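Local coordinates for protein 28 kDa product (Pseudomonas syringae pv. phaseolicola, PDB 1UKF) that acts as a papain-like cysteine protease that cleaves itself and, inside infected plant cells, interacts with PBS1, triggering a hypersensitive response in resistant cultivars, at residues S1-N13 / F146-A159. Sequence-based numbering, arbitrary orientation.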
loop_
_atom_site.group_PDB
_atom_site.type_symbol
_atom_site.label_atom_id
_atom_site.label_comp_id
_atom_site.label_asym_id
_atom_site.label_seq_id
_atom_site.Cartn_x
_atom_site.Cartn_y
_atom_site.Cartn_z
ATOM N N SER A 1 -3.382 -17.415 9.227
ATOM C CA SER A 1 -1.986 -16.892 9.185
ATOM C C SER A 1 -1.758 -16.049 7.934
ATOM O O SER A 1 -2.400 -16.262 6.907
ATOM C CB SER A 1 -0.990 -18.055 9.213
ATOM O OG SER A 1 0.345 -17.588 9.156
ATOM N N LEU A 2 -0.841 -15.092 8.027
ATOM C CA LEU A 2 -0.535 -14.217 6.902
ATOM C C LEU A 2 -0.001 -15.007 5.709
ATOM O O LEU A 2 -0.345 -14.718 4.564
ATOM C CB LEU A 2 0.483 -13.150 7.325
ATOM C CG LEU A 2 0.870 -12.090 6.288
ATOM C CD1 LEU A 2 -0.372 -11.338 5.824
ATOM C CD2 LEU A 2 1.878 -11.124 6.897
ATOM N N SER A 3 0.834 -16.009 5.977
ATOM C CA SER A 3 1.402 -16.826 4.912
ATOM C C SER A 3 0.314 -17.575 4.149
ATOM O O SER A 3 0.501 -17.942 2.988
ATOM C CB SER A 3 2.413 -17.828 5.483
ATOM O OG SER A 3 1.796 -18.714 6.397
ATOM N N ASP A 4 -0.822 -17.800 4.803
ATOM C CA ASP A 4 -1.931 -18.500 4.166
ATOM C C ASP A 4 -2.525 -17.673 3.030
ATOM O O ASP A 4 -3.147 -18.221 2.121
ATOM C CB ASP A 4 -3.023 -18.825 5.188
ATOM C CG ASP A 4 -2.577 -19.851 6.212
ATOM O OD1 ASP A 4 -2.048 -20.907 5.805
ATOM O OD2 ASP A 4 -2.764 -19.605 7.422
ATOM N N PHE A 5 -2.327 -16.358 3.082
ATOM C CA PHE A 5 -2.845 -15.465 2.046
ATOM C C PHE A 5 -1.797 -15.126 0.991
ATOM O O PHE A 5 -2.103 -14.484 -0.009
ATOM C CB PHE A 5 -3.362 -14.160 2.663
ATOM C CG PHE A 5 -4.526 -14.343 3.589
ATOM C CD1 PHE A 5 -4.353 -14.288 4.963
ATOM C CD2 PHE A 5 -5.801 -14.577 3.081
ATOM C CE1 PHE A 5 -5.435 -14.462 5.826
ATOM C CE2 PHE A 5 -6.888 -14.755 3.932
ATOM C CZ PHE A 5 -6.705 -14.697 5.308
ATOM N N SER A 6 -0.565 -15.565 1.210
ATOM C CA SER A 6 0.512 -15.281 0.270
ATOM C C SER A 6 0.339 -15.959 -1.083
ATOM O O SER A 6 0.074 -17.161 -1.154
ATOM C CB SER A 6 1.855 -15.708 0.865
ATOM O OG SER A 6 2.897 -15.516 -0.074
ATOM N N VAL A 7 0.484 -15.193 -2.160
ATOM C CA VAL A 7 0.390 -15.762 -3.500
ATOM C C VAL A 7 1.716 -15.605 -4.245
ATOM O O VAL A 7 2.001 -16.346 -5.187
ATOM C CB VAL A 7 -0.760 -15.133 -4.333
ATOM C CG1 VAL A 7 -2.097 -15.585 -3.783
ATOM C CG2 VAL A 7 -0.665 -13.620 -4.332
ATOM N N ALA A 8 2.526 -14.640 -3.821
ATOM C CA ALA A 8 3.835 -14.413 -4.428
ATOM C C ALA A 8 4.722 -13.664 -3.442
ATOM O O ALA A 8 4.693 -12.433 -3.367
ATOM C CB ALA A 8 3.694 -13.621 -5.725
ATOM N N SER A 9 5.503 -14.419 -2.680
ATOM C CA SER A 9 6.404 -13.851 -1.688
ATOM C C SER A 9 7.623 -13.236 -2.368
ATOM O O SER A 9 8.257 -13.869 -3.218
ATOM C CB SER A 9 6.850 -14.940 -0.713
ATOM O OG SER A 9 7.748 -14.421 0.249
ATOM N N ARG A 10 7.949 -12.003 -1.998
ATOM C CA ARG A 10 9.097 -11.321 -2.579
ATOM C C ARG A 10 9.364 -10.009 -1.858
ATOM O O ARG A 10 8.506 -9.127 -1.823
ATOM C CB ARG A 10 8.854 -11.030 -4.064
ATOM C CG ARG A 10 10.134 -10.902 -4.900
ATOM C CD ARG A 10 10.774 -12.275 -5.123
ATOM N NE ARG A 10 9.843 -13.167 -5.809
ATOM C CZ ARG A 10 9.637 -13.170 -7.122
ATOM N NH1 ARG A 10 10.310 -12.339 -7.906
ATOM N NH2 ARG A 10 8.733 -13.983 -7.649
ATOM N N ASP A 11 10.548 -9.888 -1.266
ATOM C CA ASP A 11 10.932 -8.651 -0.601
ATOM C C ASP A 11 11.613 -7.826 -1.686
ATOM O O ASP A 11 12.769 -8.082 -2.035
ATOM C CB ASP A 11 11.915 -8.932 0.533
ATOM C CG ASP A 11 12.399 -7.664 1.216
ATOM O OD1 ASP A 11 12.120 -6.554 0.711
ATOM O OD2 ASP A 11 13.073 -7.778 2.263
ATOM N N VAL A 12 10.895 -6.851 -2.230
ATOM C CA VAL A 12 11.439 -6.020 -3.298
ATOM C C VAL A 12 11.713 -4.586 -2.856
ATOM O O VAL A 12 11.981 -3.718 -3.689
ATOM C CB VAL A 12 10.474 -5.999 -4.516
ATOM C CG1 VAL A 12 10.323 -7.406 -5.074
ATOM C CG2 VAL A 12 9.107 -5.449 -4.112
ATOM N N ASN A 13 11.700 -4.356 -1.542
ATOM C CA ASN A 13 11.888 -3.012 -0.999
ATOM C C ASN A 13 13.231 -2.729 -0.327
ATOM O O ASN A 13 13.327 -1.844 0.525
ATOM C CB ASN A 13 10.741 -2.716 -0.020
ATOM C CG ASN A 13 10.608 -1.239 0.306
ATOM O OD1 ASN A 13 10.744 -0.383 -0.568
ATOM N ND2 ASN A 13 10.314 -0.936 1.567
ATOM N N PHE A 146 -0.541 -5.775 -1.973
ATOM C CA PHE A 146 0.897 -5.826 -2.203
ATOM C C PHE A 146 1.643 -4.997 -1.171
ATOM O O PHE A 146 1.353 -3.811 -0.981
ATOM C CB PHE A 146 1.228 -5.310 -3.613
ATOM C CG PHE A 146 2.693 -5.002 -3.828
ATOM C CD1 PHE A 146 3.651 -6.014 -3.801
ATOM C CD2 PHE A 146 3.111 -3.696 -4.058
ATOM C CE1 PHE A 146 5.000 -5.723 -4.001
ATOM C CE2 PHE A 146 4.458 -3.399 -4.259
ATOM C CZ PHE A 146 5.401 -4.416 -4.230
ATOM N N ASP A 147 2.589 -5.633 -0.491
ATOM C CA ASP A 147 3.427 -4.951 0.487
ATOM C C ASP A 147 4.845 -5.116 -0.056
ATOM O O ASP A 147 5.351 -6.233 -0.134
ATOM C CB ASP A 147 3.332 -5.619 1.856
ATOM C CG ASP A 147 4.184 -4.923 2.900
ATOM O OD1 ASP A 147 5.208 -4.314 2.527
ATOM O OD2 ASP A 147 3.837 -4.993 4.101
ATOM N N PRO A 148 5.499 -4.012 -0.446
ATOM C CA PRO A 148 6.862 -4.074 -0.984
ATOM C C PRO A 148 7.862 -4.891 -0.154
ATOM O O PRO A 148 8.806 -5.458 -0.707
ATOM C CB PRO A 148 7.258 -2.604 -1.081
ATOM C CG PRO A 148 5.949 -1.919 -1.371
ATOM C CD PRO A 148 4.994 -2.625 -0.431
ATOM N N ASN A 149 7.669 -4.948 1.162
ATOM C CA ASN A 149 8.571 -5.704 2.032
ATOM C C ASN A 149 8.322 -7.206 2.012
ATOM O O ASN A 149 9.216 -7.982 2.354
ATOM C CB ASN A 149 8.431 -5.278 3.502
ATOM C CG ASN A 149 8.937 -3.880 3.778
ATOM O OD1 ASN A 149 9.904 -3.415 3.176
ATOM N ND2 ASN A 149 8.299 -3.208 4.730
ATOM N N LEU A 150 7.122 -7.613 1.602
ATOM C CA LEU A 150 6.730 -9.020 1.647
ATOM C C LEU A 150 6.303 -9.701 0.356
ATOM O O LEU A 150 6.602 -10.880 0.150
ATOM C CB LEU A 150 5.604 -9.175 2.672
ATOM C CG LEU A 150 5.926 -8.682 4.087
ATOM C CD1 LEU A 150 4.645 -8.529 4.887
ATOM C CD2 LEU A 150 6.881 -9.656 4.764
ATOM N N GLY A 151 5.589 -8.980 -0.498
ATOM C CA GLY A 151 5.123 -9.568 -1.741
ATOM C C GLY A 151 3.630 -9.363 -1.901
ATOM O O GLY A 151 3.058 -8.436 -1.315
ATOM N N GLU A 152 2.992 -10.227 -2.687
ATOM C CA GLU A 152 1.562 -10.109 -2.929
ATOM C C GLU A 152 0.750 -11.152 -2.175
ATOM O O GLU A 152 1.149 -12.317 -2.059
ATOM C CB GLU A 152 1.259 -10.208 -4.431
ATOM C CG GLU A 152 -0.188 -9.835 -4.776
ATOM C CD GLU A 152 -0.474 -9.797 -6.268
ATOM O OE1 GLU A 152 0.348 -9.240 -7.028
ATOM O OE2 GLU A 152 -1.539 -10.314 -6.675
ATOM N N PHE A 153 -0.390 -10.707 -1.661
ATOM C CA PHE A 153 -1.313 -11.550 -0.915
ATOM C C PHE A 153 -2.679 -11.424 -1.566
ATOM O O PHE A 153 -2.979 -10.416 -2.210
ATOM C CB PHE A 153 -1.408 -11.092 0.543
ATOM C CG PHE A 153 -0.094 -11.090 1.266
ATOM C CD1 PHE A 153 0.803 -10.037 1.108
ATOM C CD2 PHE A 153 0.260 -12.159 2.079
ATOM C CE1 PHE A 153 2.041 -10.052 1.751
ATOM C CE2 PHE A 153 1.491 -12.187 2.725
ATOM C CZ PHE A 153 2.385 -11.130 2.561
ATOM N N GLN A 154 -3.504 -12.446 -1.395
ATOM C CA GLN A 154 -4.844 -12.434 -1.957
ATOM C C GLN A 154 -5.816 -13.135 -1.031
ATOM O O GLN A 154 -5.453 -14.080 -0.322
ATOM C CB GLN A 154 -4.859 -13.112 -3.329
ATOM C CG GLN A 154 -4.263 -12.259 -4.442
ATOM C CD GLN A 154 -4.281 -12.960 -5.784
ATOM O OE1 GLN A 154 -5.127 -13.822 -6.032
ATOM N NE2 GLN A 154 -3.362 -12.579 -6.668
ATOM N N SER A 155 -7.053 -12.653 -1.032
ATOM C CA SER A 155 -8.108 -13.229 -0.212
ATOM C C SER A 155 -9.434 -12.892 -0.861
ATOM O O SER A 155 -9.499 -12.101 -1.798
ATOM C CB SER A 155 -8.093 -12.627 1.197
ATOM O OG SER A 155 -8.596 -11.296 1.200
ATOM N N SER A 156 -10.492 -13.520 -0.378
ATOM C CA SER A 156 -11.816 -13.202 -0.879
ATOM C C SER A 156 -12.116 -11.885 -0.160
ATOM O O SER A 156 -11.405 -11.514 0.778
ATOM C CB SER A 156 -12.811 -14.263 -0.419
ATOM O OG SER A 156 -12.831 -14.330 0.996
ATOM N N ARG A 157 -13.150 -11.168 -0.581
ATOM C CA ARG A 157 -13.479 -9.934 0.116
ATOM C C ARG A 157 -13.858 -10.315 1.550
ATOM O O ARG A 157 -13.581 -9.580 2.495
ATOM C CB ARG A 157 -14.645 -9.206 -0.569
ATOM C CG ARG A 157 -14.387 -8.833 -2.023
ATOM C CD ARG A 157 -15.320 -7.722 -2.505
ATOM N NE ARG A 157 -16.739 -8.016 -2.314
ATOM C CZ ARG A 157 -17.590 -8.329 -3.288
ATOM N NH1 ARG A 157 -17.179 -8.407 -4.547
ATOM N NH2 ARG A 157 -18.868 -8.532 -3.003
ATOM N N SER A 158 -14.471 -11.489 1.698
ATOM C CA SER A 158 -14.901 -11.995 2.999
ATOM C C SER A 158 -13.771 -12.115 4.018
ATOM O O SER A 158 -13.941 -11.784 5.193
ATOM C CB SER A 158 -15.556 -13.375 2.845
ATOM O OG SER A 158 -16.663 -13.342 1.962
ATOM N N ALA A 159 -12.618 -12.598 3.563
ATOM C CA ALA A 159 -11.469 -12.807 4.441
ATOM C C ALA A 159 -10.487 -11.642 4.520
ATOM O O ALA A 159 -9.481 -11.723 5.224
ATOM C CB ALA A 159 -10.734 -14.074 4.020
HETATM O O HOH W 1 3.437 -12.937 -0.265
HETATM O O HOH W 2 7.434 -12.552 2.022
HETATM O O HOH W 3 12.475 -4.555 2.564
#
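With chi1 of Asn13 at -164°, setting CG opposite the backbone N, and chi1 of Asn149 at -69°, setting CG beside its own N, the two side-chain amides meet: Asn13 ND2 donates to Asn149 OD1 at 3.0 Å. The acceptor lies in the amide plane of Asn13, the donor stands above that of Asn149, and the two planes are turned 43° apart. Next to them, Asn13 CB packs on Pro148 CB at 3.6 Å, and Val12 N donates to Pro148 O (2.9 Å).

Further along, 6-9 pairs antiparallel with 151-156 as an outermost strand of the sheet. Val7 N (3.0 Å) and Ala8 N (3.2 Å) both reach Glu152 O from one face of its plane, a classic beta bulge; water 1 gives this oxygen a third donor and joins it to Ser6 OG. Val7 CG2 rests on Glu152 CG. Glu152 OE2 accepts from Gln154 NE2 and salt-bridges Arg37, OE1 takes Trp25 NE1, and Gln154 OE1 accepts from Gln142. Leu2 CG meets Phe153 CE2 at 3.6 Å, the side chains crossing almost perpendicularly, while Phe5 presents its ring edge to Ala159 CB.

Active-site Asp147 holds Asn149 N through OD1 in an Asx turn and also bonds His132. Asn13 touches Cys18 and His132, and the Asn149 side chain approaches that of His132 to about 3 Å (nearest atoms). The amide pair therefore probably steadies the loops flanking this papain-like catalytic triad.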